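Local coordinates for protein beta-1,3-glucosyltransferase (Paecilomyces sp. J18, PDB 5JVV) that belongs to the fungal glucosyltransferases and folds as a compact single chain dominated by two curved, largely antiparallel beta sheets and fastened by four disulfides, at residues N28-Y33 with S272-V277; S96-W101 with D260-T265. One frame throughout, in Å; residues are numbered along the deposited sequence.

Contact 1: residues N28-Y33 with S272-V277; sequences NGFVHY and SCIDFV
One face of the Phe30 ring is covered by Ile274, whose CG2 methyl sits 3.7 Å above the plane over its centre, while Val277 CG1 lies in the plane at the ring's edge, 3.6 Å from Phe30 CD2. The first approach is a clear CH-pi contact, only 12° off the ring normal; the second is plain apolar contact with the rim. Together they illustrate a helix packing on a turn: helix 269-279 presents two residues three positions apart, hence from one side, to an aromatic ring in the turn that leads into strand 31-33, in what is probably the beta-jelly-roll sandwich of family GH16. Val277 also touches Phe247 of strand 240-247, where the helix meets the sheet.

The ring reaches the helix because Phe30 CG stands anti to the backbone N (chi1 -175°), and its side chain crosses that of Ile274 at about a right angle. Phe30 is also the central residue of an inverse gamma turn, closed by a weak bond from Val31 N to Gly29 O. Strand 31-33 begins just beyond; Val31 points away from the helix, and its CG2 packs on one face of the Tyr33 ring, offset toward the rim.

Neighbouring residues fix both partners. Phe30 shares backbone hydrogen bonds with Arg70 and Phe247, Val277 O is bonded to Arg70 NH2, and Cys273 anchors the helix through its disulfide to Cys248. The apolar contact also runs down to the root of the aromatic side chain, where Ile274 CG1 lies 4.1 Å from Phe30 CB.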
ATOM      1  N   ASN A  28       4.008 -10.318 -11.018  1.00  8.91           N
ATOM      2  CA  ASN A  28       4.390 -11.724 -11.181  1.00 10.07           C
ATOM      3  C   ASN A  28       4.278 -12.540  -9.912  1.00 10.92           C
ATOM      4  O   ASN A  28       4.961 -13.559  -9.744  1.00 11.34           O
ATOM      5  CB  ASN A  28       5.800 -11.832 -11.771  1.00 10.12           C
ATOM      6  CG  ASN A  28       5.904 -11.168 -13.122  1.00 12.03           C
ATOM      7  OD1 ASN A  28       5.137 -11.483 -14.037  1.00 14.02           O
ATOM      8  ND2 ASN A  28       6.813 -10.216 -13.244  1.00 14.88           N
ATOM      9  N   GLY A  29       3.393 -12.101  -9.023  1.00  9.73           N
ATOM     10  CA  GLY A  29       3.211 -12.783  -7.762  1.00  7.30           C
ATOM     11  C   GLY A  29       2.483 -14.113  -7.853  1.00  9.41           C
ATOM     12  O   GLY A  29       1.795 -14.422  -8.841  1.00 10.64           O
ATOM     13  N   PHE A  30       2.650 -14.913  -6.804  1.00  9.08           N
ATOM     14  CA  PHE A  30       1.910 -16.153  -6.632  1.00  8.55           C
ATOM     15  C   PHE A  30       0.557 -15.804  -6.020  1.00  8.20           C
ATOM     16  O   PHE A  30       0.263 -16.137  -4.861  1.00  9.29           O
ATOM     17  CB  PHE A  30       2.709 -17.097  -5.731  1.00  8.81           C
ATOM     18  CG  PHE A  30       2.109 -18.470  -5.579  1.00  9.02           C
ATOM     19  CD1 PHE A  30       2.080 -19.360  -6.645  1.00 12.07           C
ATOM     20  CD2 PHE A  30       1.597 -18.883  -4.351  1.00  9.15           C
ATOM     21  CE1 PHE A  30       1.546 -20.622  -6.493  1.00 12.08           C
ATOM     22  CE2 PHE A  30       1.059 -20.145  -4.189  1.00 10.25           C
ATOM     23  CZ  PHE A  30       1.033 -21.022  -5.259  1.00 10.19           C
ATOM     24  N   VAL A  31      -0.255 -15.107  -6.811  1.00  9.30           N
ATOM     25  CA  VAL A  31      -1.541 -14.592  -6.357  1.00  7.72           C
ATOM     26  C   VAL A  31      -2.571 -14.887  -7.438  1.00  8.29           C
ATOM     27  O   VAL A  31      -2.249 -14.919  -8.630  1.00 10.75           O
ATOM     28  CB  VAL A  31      -1.456 -13.055  -6.117  1.00  9.13           C
ATOM     29  CG1 VAL A  31      -1.220 -12.318  -7.424  1.00  8.64           C
ATOM     30  CG2 VAL A  31      -2.702 -12.539  -5.430  1.00  9.17           C
ATOM     31  N   HIS A  32      -3.811 -15.100  -7.014  1.00  9.36           N
ATOM     32  CA  HIS A  32      -4.925 -15.277  -7.926  1.00  9.83           C
ATOM     33  C   HIS A  32      -5.922 -14.171  -7.611  1.00 11.85           C
ATOM     34  O   HIS A  32      -6.739 -14.287  -6.694  1.00 11.84           O
ATOM     35  CB  HIS A  32      -5.549 -16.655  -7.722  1.00  9.48           C
ATOM     36  CG  HIS A  32      -6.551 -17.047  -8.768  1.00 13.22           C
ATOM     37  ND1 HIS A  32      -7.054 -16.167  -9.700  1.00 21.39           N
ATOM     38  CD2 HIS A  32      -7.133 -18.244  -9.026  1.00 17.45           C
ATOM     39  CE1 HIS A  32      -7.908 -16.801 -10.485  1.00 20.76           C
ATOM     40  NE2 HIS A  32      -7.973 -18.060 -10.099  1.00 23.50           N
ATOM     41  N   TYR A  33      -5.837 -13.088  -8.366  1.00  8.90           N
ATOM     42  CA  TYR A  33      -6.729 -11.960  -8.159  1.00  7.77           C
ATOM     43  C   TYR A  33      -8.111 -12.321  -8.697  1.00 12.67           C
ATOM     44  O   TYR A  33      -8.238 -12.785  -9.839  1.00 13.24           O
ATOM     45  CB  TYR A  33      -6.181 -10.743  -8.878  1.00 11.20           C
ATOM     46  CG  TYR A  33      -5.081 -10.009  -8.140  1.00  8.89           C
ATOM     47  CD1 TYR A  33      -5.133  -9.816  -6.761  1.00  9.19           C
ATOM     48  CD2 TYR A  33      -3.998  -9.487  -8.833  1.00  9.23           C
ATOM     49  CE1 TYR A  33      -4.125  -9.110  -6.102  1.00  9.52           C
ATOM     50  CE2 TYR A  33      -2.990  -8.794  -8.182  1.00  9.29           C
ATOM     51  CZ  TYR A  33      -3.063  -8.608  -6.818  1.00 10.36           C
ATOM     52  OH  TYR A  33      -2.068  -7.898  -6.176  1.00  9.22           O
ATOM     53  N   SER A 272      11.136 -20.947  -2.678  1.00  9.98           N
ATOM     54  CA  SER A 272      10.876 -21.113  -1.243  1.00  8.31           C
ATOM     55  C   SER A 272       9.684 -20.287  -0.807  1.00  7.76           C
ATOM     56  O   SER A 272       8.877 -20.731   0.019  1.00  8.54           O
ATOM     57  CB  SER A 272      12.111 -20.744  -0.423  1.00  9.14           C
ATOM     58  OG  SER A 272      13.191 -21.610  -0.748  1.00  9.56           O
ATOM     59  N   CYS A 273       9.569 -19.085  -1.361  1.00  7.61           N
ATOM     60  CA  CYS A 273       8.435 -18.217  -1.079  1.00  8.28           C
ATOM     61  C   CYS A 273       7.126 -18.887  -1.513  1.00  7.91           C
ATOM     62  O   CYS A 273       6.139 -18.897  -0.770  1.00 10.14           O
ATOM     63  CB  CYS A 273       8.621 -16.893  -1.816  1.00  8.56           C
ATOM     64  SG  CYS A 273       7.361 -15.663  -1.392  1.00 10.25           S
ATOM     65  N   ILE A 274       7.127 -19.452  -2.719  1.00  7.62           N
ATOM     66  CA  ILE A 274       5.932 -20.115  -3.240  1.00  8.93           C
ATOM     67  C   ILE A 274       5.568 -21.302  -2.355  1.00  9.83           C
ATOM     68  O   ILE A 274       4.389 -21.508  -2.030  1.00  9.07           O
ATOM     69  CB  ILE A 274       6.124 -20.534  -4.710  1.00  8.37           C
ATOM     70  CG1 ILE A 274       6.181 -19.289  -5.591  1.00  9.63           C
ATOM     71  CG2 ILE A 274       4.967 -21.420  -5.167  1.00 11.95           C
ATOM     72  CD1 ILE A 274       6.636 -19.560  -7.028  1.00 14.45           C
ATOM     73  N   ASP A 275       6.575 -22.066  -1.936  1.00  8.16           N
ATOM     74  CA  ASP A 275       6.353 -23.182  -1.008  1.00  8.31           C
ATOM     75  C   ASP A 275       5.630 -22.736   0.273  1.00  8.43           C
ATOM     76  O   ASP A 275       4.650 -23.341   0.672  1.00  9.07           O
ATOM     77  CB  ASP A 275       7.681 -23.894  -0.690  1.00  9.78           C
ATOM     78  CG  ASP A 275       7.496 -25.152   0.144  1.00 15.43           C
ATOM     79  OD1 ASP A 275       6.547 -25.923  -0.112  1.00 15.98           O
ATOM     80  OD2 ASP A 275       8.310 -25.380   1.064  1.00 24.42           O
ATOM     81  N   PHE A 276       6.097 -21.655   0.892  1.00  8.40           N
ATOM     82  CA  PHE A 276       5.493 -21.159   2.120  1.00 10.14           C
ATOM     83  C   PHE A 276       4.046 -20.726   1.869  1.00  9.08           C
ATOM     84  O   PHE A 276       3.122 -21.139   2.590  1.00  8.99           O
ATOM     85  CB  PHE A 276       6.325 -19.988   2.654  1.00  7.81           C
ATOM     86  CG  PHE A 276       5.954 -19.555   4.045  1.00  7.87           C
ATOM     87  CD1 PHE A 276       6.731 -19.939   5.132  1.00  9.61           C
ATOM     88  CD2 PHE A 276       4.843 -18.748   4.266  1.00 10.92           C
ATOM     89  CE1 PHE A 276       6.388 -19.531   6.423  1.00 10.65           C
ATOM     90  CE2 PHE A 276       4.506 -18.333   5.549  1.00 11.23           C
ATOM     91  CZ  PHE A 276       5.274 -18.733   6.627  1.00 10.84           C
ATOM     92  N   VAL A 277       3.843 -19.910   0.839  1.00  7.98           N
ATOM     93  CA  VAL A 277       2.508 -19.381   0.559  1.00  7.56           C
ATOM     94  C   VAL A 277       1.534 -20.494   0.160  1.00 11.12           C
ATOM     95  O   VAL A 277       0.381 -20.513   0.597  1.00 10.80           O
ATOM     96  CB  VAL A 277       2.558 -18.278  -0.517  1.00  7.41           C
ATOM     97  CG1 VAL A 277       1.158 -17.839  -0.892  1.00  8.35           C
ATOM     98  CG2 VAL A 277       3.369 -17.092  -0.018  1.00  7.97           C
TER

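Contact 2: residues S96-W101 with D260-T265; sequences SICGAW and DSCPLT
Cys98 and Cys262 are joined by a disulfide, and this covalent link carries most of the contact: their SG atoms are 2.0 Å apart, and the CA atoms of the two residues lie 5.8 Å from each other. The bridge twists in the left-handed sense (chi3 -95°), close to the quarter turn preferred by such bonds. In both cysteines SG is placed opposite the carbonyl carbon and beside the backbone N (chi1 -68° in Cys98, -63° in Cys262), which directs each sulfur at the other.

Hydrogen bonds shape each side of the bridge rather than crossing it. Residues Ile97 to Ala100 form a type II beta turn, with Ala100 N bonded to Ile97 O at 3.1 Å. Gly99, at the third position, has the positive phi usual there; at these angles a side chain would press on the carbonyl O of Cys98. In the other segment, Asp260 makes an Asx turn: Cys262 N donates to Asp260 OD1 at 2.9 Å, approaching from well above the carboxylate plane, while OD2 of the same carboxylate accepts from Gly257 N.

Apolar packing between the segments adds little, with Cys98 SG 4.4 Å from Pro263 CD. Both Cys98 and Pro263 also rest on Phe276 of helix 269-279. The disulfide thus ties the turn that leads into strand 100-107 to the irregular loop running from helix 249-255 to helix 269-279.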
ATOM      1  N   SER A  96       3.049  -8.824   9.146  1.00  9.95           N
ATOM      2  CA  SER A  96       4.435  -9.138   8.851  1.00 10.57           C
ATOM      3  C   SER A  96       4.515 -10.646   8.713  1.00 12.13           C
ATOM      4  O   SER A  96       4.712 -11.365   9.692  1.00 14.11           O
ATOM      5  CB  SER A  96       5.312  -8.636   9.994  1.00 13.03           C
ATOM      6  OG  SER A  96       5.156  -7.226  10.125  1.00 11.96           O
ATOM      7  N   ILE A  97       4.333 -11.117   7.481  1.00  8.99           N
ATOM      8  CA  ILE A  97       4.065 -12.522   7.193  1.00  8.37           C
ATOM      9  C   ILE A  97       4.904 -12.948   5.993  1.00  7.84           C
ATOM     10  O   ILE A  97       4.910 -12.260   4.982  1.00  8.43           O
ATOM     11  CB  ILE A  97       2.568 -12.726   6.851  1.00  8.40           C
ATOM     12  CG1 ILE A  97       1.669 -12.327   8.028  1.00  9.27           C
ATOM     13  CG2 ILE A  97       2.297 -14.168   6.420  1.00  8.09           C
ATOM     14  CD1 ILE A  97       0.218 -12.076   7.611  1.00  9.79           C
ATOM     15  N   CYS A  98       5.600 -14.084   6.094  1.00  7.70           N
ATOM     16  CA  CYS A  98       6.432 -14.563   4.999  1.00  9.71           C
ATOM     17  C   CYS A  98       5.622 -14.731   3.722  1.00  9.94           C
ATOM     18  O   CYS A  98       4.547 -15.343   3.731  1.00 11.65           O
ATOM     19  CB  CYS A  98       7.093 -15.881   5.379  1.00  8.98           C
ATOM     20  SG  CYS A  98       8.332 -15.713   6.677  1.00 11.33           S
ATOM     21  N   GLY A  99       6.129 -14.149   2.637  1.00  9.20           N
ATOM     22  CA  GLY A  99       5.474 -14.220   1.344  1.00  8.78           C
ATOM     23  C   GLY A  99       4.597 -13.034   0.994  1.00  9.10           C
ATOM     24  O   GLY A  99       4.376 -12.770  -0.187  1.00  9.78           O
ATOM     25  N   ALA A 100       4.093 -12.319   2.000  1.00  8.49           N
ATOM     26  CA  ALA A 100       3.117 -11.251   1.757  1.00  9.26           C
ATOM     27  C   ALA A 100       3.727 -10.004   1.114  1.00  7.10           C
ATOM     28  O   ALA A 100       4.887  -9.639   1.364  1.00  8.71           O
ATOM     29  CB  ALA A 100       2.396 -10.880   3.053  1.00  9.94           C
ATOM     30  N   TRP A 101       2.933  -9.338   0.283  1.00  7.17           N
ATOM     31  CA  TRP A 101       3.357  -8.095  -0.365  1.00  7.63           C
ATOM     32  C   TRP A 101       2.143  -7.186  -0.542  1.00  9.49           C
ATOM     33  O   TRP A 101       1.555  -7.110  -1.623  1.00  9.22           O
ATOM     34  CB  TRP A 101       4.041  -8.413  -1.704  1.00  7.17           C
ATOM     35  CG  TRP A 101       4.562  -7.218  -2.469  1.00  8.13           C
ATOM     36  CD1 TRP A 101       4.538  -5.897  -2.082  1.00  9.57           C
ATOM     37  CD2 TRP A 101       5.180  -7.246  -3.757  1.00  8.59           C
ATOM     38  NE1 TRP A 101       5.102  -5.115  -3.064  1.00 10.30           N
ATOM     39  CE2 TRP A 101       5.504  -5.920  -4.098  1.00  8.82           C
ATOM     40  CE3 TRP A 101       5.495  -8.269  -4.655  1.00 10.28           C
ATOM     41  CZ2 TRP A 101       6.120  -5.588  -5.309  1.00  8.98           C
ATOM     42  CZ3 TRP A 101       6.102  -7.942  -5.859  1.00  8.91           C
ATOM     43  CH2 TRP A 101       6.418  -6.612  -6.171  1.00  8.85           C
ATOM     44  N   ASP A 260      14.827 -12.155   7.462  1.00 12.00           N
ATOM     45  CA  ASP A 260      13.398 -12.022   7.674  1.00 11.53           C
ATOM     46  C   ASP A 260      12.796 -13.202   8.422  1.00 12.72           C
ATOM     47  O   ASP A 260      11.593 -13.222   8.676  1.00 11.34           O
ATOM     48  CB  ASP A 260      12.665 -11.783   6.345  1.00  8.87           C
ATOM     49  CG  ASP A 260      12.848 -12.907   5.354  1.00  8.69           C
ATOM     50  OD1 ASP A 260      13.477 -13.935   5.692  1.00  9.45           O
ATOM     51  OD2 ASP A 260      12.336 -12.753   4.221  1.00 11.69           O
ATOM     52  N   SER A 261      13.641 -14.180   8.762  1.00 11.49           N
ATOM     53  CA  SER A 261      13.222 -15.394   9.480  1.00  9.43           C
ATOM     54  C   SER A 261      12.336 -16.310   8.632  1.00 13.19           C
ATOM     55  O   SER A 261      11.688 -17.223   9.157  1.00 15.86           O
ATOM     56  CB  SER A 261      12.534 -15.066  10.815  1.00 14.00           C
ATOM     57  OG  SER A 261      13.425 -14.411  11.706  1.00 17.84           O
ATOM     58  N   CYS A 262      12.320 -16.080   7.323  1.00  8.95           N
ATOM     59  CA  CYS A 262      11.509 -16.902   6.432  1.00  9.74           C
ATOM     60  C   CYS A 262      12.323 -18.086   5.927  1.00  9.58           C
ATOM     61  O   CYS A 262      13.460 -17.922   5.493  1.00 11.53           O
ATOM     62  CB  CYS A 262      10.978 -16.059   5.272  1.00  8.41           C
ATOM     63  SG  CYS A 262       9.868 -14.726   5.790  1.00 10.56           S
ATOM     64  N   PRO A 263      11.746 -19.299   6.003  1.00 10.58           N
ATOM     65  CA  PRO A 263      12.519 -20.517   5.732  1.00 11.91           C
ATOM     66  C   PRO A 263      12.798 -20.782   4.249  1.00 13.50           C
ATOM     67  O   PRO A 263      11.901 -20.676   3.395  1.00 11.78           O
ATOM     68  CB  PRO A 263      11.622 -21.621   6.299  1.00 15.42           C
ATOM     69  CG  PRO A 263      10.251 -21.098   6.127  1.00 14.70           C
ATOM     70  CD  PRO A 263      10.357 -19.602   6.396  1.00 13.53           C
ATOM     71  N   LEU A 264      14.050 -21.119   3.958  1.00 16.96           N
ATOM     72  CA  LEU A 264      14.478 -21.448   2.600  1.00 14.21           C
ATOM     73  C   LEU A 264      14.432 -22.954   2.410  1.00 19.32           C
ATOM     74  O   LEU A 264      15.260 -23.681   2.952  1.00 27.28           O
ATOM     75  CB  LEU A 264      15.882 -20.903   2.327  1.00 16.61           C
ATOM     76  CG  LEU A 264      15.940 -19.373   2.315  1.00 14.06           C
ATOM     77  CD1 LEU A 264      17.373 -18.873   2.349  1.00 18.63           C
ATOM     78  CD2 LEU A 264      15.217 -18.816   1.094  1.00 16.60           C
ATOM     79  N   THR A 265      13.457 -23.416   1.635  1.00 12.10           N
ATOM     80  CA  THR A 265      13.169 -24.848   1.522  1.00 12.46           C
ATOM     81  C   THR A 265      13.373 -25.385   0.105  1.00 14.72           C
ATOM     82  O   THR A 265      13.395 -26.606  -0.097  1.00 14.54           O
ATOM     83  CB  THR A 265      11.706 -25.133   1.895  1.00 14.68           C
ATOM     84  OG1 THR A 265      10.855 -24.267   1.133  1.00 13.98           O
ATOM     85  CG2 THR A 265      11.455 -24.875   3.388  1.00 14.95           C
TER

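Overall arrangement
Followed from the N terminus, the chain opens contact 1 at residues 28-33, just before and along a short strand, and then contact 2 at 96-101, a turn running into strand 100-107. It returns first at 260-265, where contact 2 closes a long loop, and then at 272-277, where contact 1 closes the wider one around it; the two nest without crossing. Their centres are about 11 Å apart, and both reach the same mixed sheet. Loop and helix on the returning side are bound directly: Asp275 OD2 is hydrogen-bonded to Thr265 OG1. Phe276 CD2 further packs 3.5 Å from Cys98 O, so helix 269-279, which closes contact 1, also packs against contact 2.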